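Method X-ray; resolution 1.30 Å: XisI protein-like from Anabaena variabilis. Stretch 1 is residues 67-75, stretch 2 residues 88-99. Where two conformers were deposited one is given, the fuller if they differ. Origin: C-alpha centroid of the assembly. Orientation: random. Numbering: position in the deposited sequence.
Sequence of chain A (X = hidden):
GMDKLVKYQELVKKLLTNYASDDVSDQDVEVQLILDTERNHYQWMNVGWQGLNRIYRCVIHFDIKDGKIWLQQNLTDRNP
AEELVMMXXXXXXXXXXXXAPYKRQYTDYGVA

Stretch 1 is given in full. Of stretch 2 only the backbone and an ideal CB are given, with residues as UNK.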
# COMPACT_ATOMS: atom_id res chain seq x y z
N GLY A 67 5.06 17.76 3.60
CA GLY A 67 5.98 17.73 4.72
C GLY A 67 5.42 17.29 6.08
O GLY A 67 6.17 17.28 7.02
N LYS A 68 4.15 16.88 6.13
CA LYS A 68 3.52 16.37 7.35
C LYS A 68 3.27 14.87 7.26
O LYS A 68 2.90 14.35 6.19
CB LYS A 68 2.18 17.07 7.61
CG LYS A 68 2.37 18.58 7.88
CD LYS A 68 1.11 19.25 8.40
CE LYS A 68 1.40 20.70 8.60
NZ LYS A 68 0.20 21.43 9.01
N ILE A 69 3.48 14.19 8.39
CA ILE A 69 3.27 12.75 8.43
C ILE A 69 1.80 12.43 8.72
O ILE A 69 1.25 12.88 9.74
CB ILE A 69 4.11 12.07 9.49
CG1 ILE A 69 5.60 12.35 9.29
CG2 ILE A 69 3.81 10.55 9.51
CD1 ILE A 69 6.48 11.87 10.45
N TRP A 70 1.13 11.81 7.77
CA TRP A 70 -0.27 11.38 7.94
C TRP A 70 -0.34 9.94 8.35
O TRP A 70 0.15 9.06 7.64
CB TRP A 70 -1.03 11.56 6.63
CG TRP A 70 -1.37 12.96 6.27
CD1 TRP A 70 -0.51 14.03 6.15
CD2 TRP A 70 -2.66 13.43 5.98
NE1 TRP A 70 -1.23 15.16 5.82
CE2 TRP A 70 -2.54 14.82 5.69
CE3 TRP A 70 -3.93 12.83 5.90
CZ2 TRP A 70 -3.64 15.59 5.33
CZ3 TRP A 70 -4.99 13.62 5.52
CH2 TRP A 70 -4.84 14.97 5.27
N LEU A 71 -0.92 9.68 9.50
CA LEU A 71 -1.26 8.30 9.95
C LEU A 71 -2.59 7.92 9.33
O LEU A 71 -3.63 8.52 9.65
CB LEU A 71 -1.29 8.19 11.45
CG LEU A 71 -1.66 6.81 12.00
CD1 LEU A 71 -0.67 5.68 11.57
CD2 LEU A 71 -1.82 6.81 13.52
N GLN A 72 -2.60 6.96 8.42
CA GLN A 72 -3.79 6.60 7.68
C GLN A 72 -4.46 5.34 8.11
O GLN A 72 -5.62 5.14 7.83
CB GLN A 72 -3.49 6.48 6.17
CG GLN A 72 -2.83 7.75 5.55
CD GLN A 72 -3.79 8.83 5.16
OE1 GLN A 72 -4.86 8.96 5.74
NE2 GLN A 72 -3.39 9.65 4.18
N GLN A 73 -3.72 4.46 8.78
CA GLN A 73 -4.26 3.17 9.22
C GLN A 73 -3.40 2.70 10.36
O GLN A 73 -2.17 2.85 10.33
CB GLN A 73 -4.17 2.17 8.06
CG GLN A 73 -4.48 0.70 8.34
CD GLN A 73 -5.87 0.39 8.08
OE1 GLN A 73 -6.76 1.19 8.31
NE2 GLN A 73 -6.08 -0.83 7.57
N ASN A 74 -4.01 2.12 11.41
CA ASN A 74 -3.31 1.50 12.52
C ASN A 74 -4.19 0.43 13.12
O ASN A 74 -5.13 0.72 13.85
CB ASN A 74 -2.98 2.49 13.61
CG ASN A 74 -2.36 1.82 14.80
OD1 ASN A 74 -1.69 0.79 14.67
ND2 ASN A 74 -2.53 2.45 15.97
N LEU A 75 -3.88 -0.82 12.77
CA LEU A 75 -4.61 -1.98 13.36
C LEU A 75 -3.95 -2.52 14.58
O LEU A 75 -4.42 -3.53 15.12
CB LEU A 75 -4.77 -3.08 12.30
CG LEU A 75 -5.41 -2.67 10.98
CD1 LEU A 75 -5.65 -3.86 9.98
CD2 LEU A 75 -6.69 -1.92 11.25
N UNK A 88 10.92 12.73 18.06
CA UNK A 88 11.25 14.09 17.66
C UNK A 88 10.33 14.76 16.67
O UNK A 88 10.64 15.84 16.16
CB UNK A 88 12.66 14.10 17.07
N UNK A 89 9.21 14.13 16.30
CA UNK A 89 8.27 14.74 15.38
C UNK A 89 7.34 15.69 16.12
O UNK A 89 6.67 15.25 17.05
CB UNK A 89 7.46 13.67 14.65
N UNK A 90 7.27 16.97 15.68
CA UNK A 90 6.26 17.84 16.36
C UNK A 90 4.83 17.30 16.23
O UNK A 90 4.46 16.85 15.14
CB UNK A 90 6.31 19.25 15.78
N UNK A 91 4.00 17.44 17.25
CA UNK A 91 2.57 17.04 17.15
C UNK A 91 1.89 17.69 16.02
O UNK A 91 1.06 17.13 15.29
CB UNK A 91 1.81 17.37 18.43
N UNK A 92 2.22 18.94 15.83
CA UNK A 92 1.55 19.68 14.77
C UNK A 92 1.87 19.20 13.33
O UNK A 92 1.20 19.56 12.35
CB UNK A 92 1.92 21.16 14.90
N UNK A 93 2.92 18.37 13.19
CA UNK A 93 3.32 17.82 11.91
C UNK A 93 2.86 16.37 11.71
O UNK A 93 3.32 15.71 10.77
CB UNK A 93 4.84 17.90 11.77
N UNK A 94 1.97 15.92 12.58
CA UNK A 94 1.28 14.63 12.42
C UNK A 94 -0.20 14.89 12.15
O UNK A 94 -0.80 15.70 12.85
CB UNK A 94 1.46 13.75 13.66
N UNK A 95 -0.74 14.28 11.12
CA UNK A 95 -2.16 14.39 10.81
C UNK A 95 -2.79 13.05 10.99
O UNK A 95 -2.32 12.06 10.37
CB UNK A 95 -2.39 14.91 9.39
N UNK A 96 -3.87 12.96 11.77
CA UNK A 96 -4.59 11.72 11.94
C UNK A 96 -5.57 11.51 10.81
O UNK A 96 -6.75 11.82 10.91
CB UNK A 96 -5.32 11.70 13.29
N UNK A 97 -5.06 11.04 9.68
CA UNK A 97 -5.88 10.76 8.50
C UNK A 97 -6.94 9.72 8.78
O UNK A 97 -8.03 9.77 8.21
CB UNK A 97 -5.00 10.29 7.34
N UNK A 98 -6.70 8.83 9.74
CA UNK A 98 -7.65 7.84 10.17
C UNK A 98 -8.77 8.39 11.08
O UNK A 98 -9.64 7.60 11.48
CB UNK A 98 -6.90 6.72 10.90
N UNK A 99 -8.74 9.68 11.43
CA UNK A 99 -9.83 10.40 12.10
C UNK A 99 -10.53 11.26 11.05
O UNK A 99 -9.94 11.66 10.04
CB UNK A 99 -9.31 11.25 13.26

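Position 88 has phi 115°, which favours glycine, and stretch 1 is out of reach. It is Gly-88, closing a helix in a Schellman motif.

At position 89 CA-to-CB points toward stretch 1, and the ideal CB lies 4.7 Å from Ile-69 CD1. An aliphatic side chain would suit. Val-89 fills it, with CG2 4.0 Å from Ile-69 CD1.

Positions 90 to 92 offer stretch 1 little. Phi of -59° at 90 allows proline among many others; it is Pro-90. Position 91 is open to most residues and is Arg-91. At 92 CA-to-CB points sideways, and a polar residue would do. Glu-92 leads its end away.

At position 93 CA-to-CB points sideways. The ideal CB is 4.7 Å from Lys-68 CG and 5.0 Å from Gly-67 O. The lysine favours an acidic or polar side chain. Asp-93 places OD1 4.0 Å from Lys-68 CE. Water 1 donates to Gly-67 O (3.2 Å) and, weakly, to Asp-93 OD2 (3.0 Å). The backbone begins the pairing: Ile-69 N donates to Asp-93 O at 2.8 Å.

Position 94 pairs in parallel with Ile-69, its CB on the same sheet face. Beta-branched or other apolar residues would suit. It is Ile-94, whose CA makes a CA-H...O contact with Ile-69 O at 3.2 Å.

Position 95 pairs with Trp-70. The ideal CB is 3.7 Å from Trp-70 CE2, so a compact aliphatic side chain could lie on the indole; valine or isoleucine would be natural. Val-95 sets CG1 3.6 Å from the centroid of the six-membered ring of Trp-70, over its face. CG2 reaches Trp-70 NE1 at 3.6 Å. Its backbone bonds twice: Val-95 N to Ile-69 O (2.8 Å), and Leu-71 N to Val-95 O (2.9 Å).

At position 96 CB shares a sheet face with the side chain of Leu-71. A long apolar residue could reach back to it. Leu-96 does so, CD2 to Leu-71 CD2 at 4.2 Å.

Position 97 has no room for a side chain: an ideal CB would lie 2.1 Å from Gln-72 OE1, a clash, and 3.1 Å from Trp-70 CE3. Only glycine fits this arrangement. Gly-97 CA sits 3.4 Å from Gln-72 OE1.

At position 98 CA-to-CB points toward stretch 1, near Gln-72 O, with Leu-71 and Asn-74 within reach. Leucine, methionine or isoleucine would suit. Leu-98 brings CD2 to 4.0 Å from Leu-71 CD2 and CD1 to 4.1 Å from Asn-74 CB. Leu-98 N donates to Leu-71 O at 3.1 Å.

Position 99 has no contact and tolerates many residues. Gln-99 ends the type I turn from Leu-96.

Stretch 2 88-99: GVPREDIVLGLQ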
# COMPACT_ATOMS: atom_id res chain seq x y z
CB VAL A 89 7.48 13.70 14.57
CG1 VAL A 89 6.52 14.39 13.56
CG2 VAL A 89 8.44 12.80 13.80
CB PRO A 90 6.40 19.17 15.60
CG PRO A 90 7.65 19.08 14.84
CD PRO A 90 7.96 17.66 14.58
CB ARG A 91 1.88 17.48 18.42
CG ARG A 91 2.27 16.60 19.51
CD ARG A 91 1.91 17.11 20.88
NE ARG A 91 2.22 16.06 21.84
CZ ARG A 91 1.54 14.92 21.91
NH1 ARG A 91 0.48 14.68 21.13
NH2 ARG A 91 1.92 14.01 22.78
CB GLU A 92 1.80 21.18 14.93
CG GLU A 92 3.23 21.57 14.85
CD GLU A 92 3.95 21.61 16.24
OE1 GLU A 92 3.61 20.91 17.30
OE2 GLU A 92 4.91 22.41 16.24
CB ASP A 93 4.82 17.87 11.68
CG ASP A 93 5.33 19.24 11.30
OD1 ASP A 93 4.50 20.16 11.14
OD2 ASP A 93 6.55 19.41 11.14
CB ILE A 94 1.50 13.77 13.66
CG1 ILE A 94 2.97 13.43 13.77
CG2 ILE A 94 0.72 12.46 13.52
CD1 ILE A 94 3.38 12.94 15.17
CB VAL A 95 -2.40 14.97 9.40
CG1 VAL A 95 -3.94 15.09 9.09
CG2 VAL A 95 -1.70 16.35 9.22
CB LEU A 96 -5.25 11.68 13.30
CG LEU A 96 -4.31 11.76 14.50
CD1 LEU A 96 -5.16 11.60 15.79
CD2 LEU A 96 -3.25 10.67 14.45
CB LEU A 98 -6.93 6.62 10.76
CG LEU A 98 -6.31 6.75 12.14
CD1 LEU A 98 -5.49 5.45 12.37
CD2 LEU A 98 -5.52 8.02 12.52
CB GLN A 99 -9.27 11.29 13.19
CG GLN A 99 -8.85 10.57 14.49
CD GLN A 99 -9.90 9.64 15.08
OE1 GLN A 99 -11.12 9.87 14.99
NE2 GLN A 99 -9.43 8.58 15.71
O HOH W 1 6.50 20.17 8.25
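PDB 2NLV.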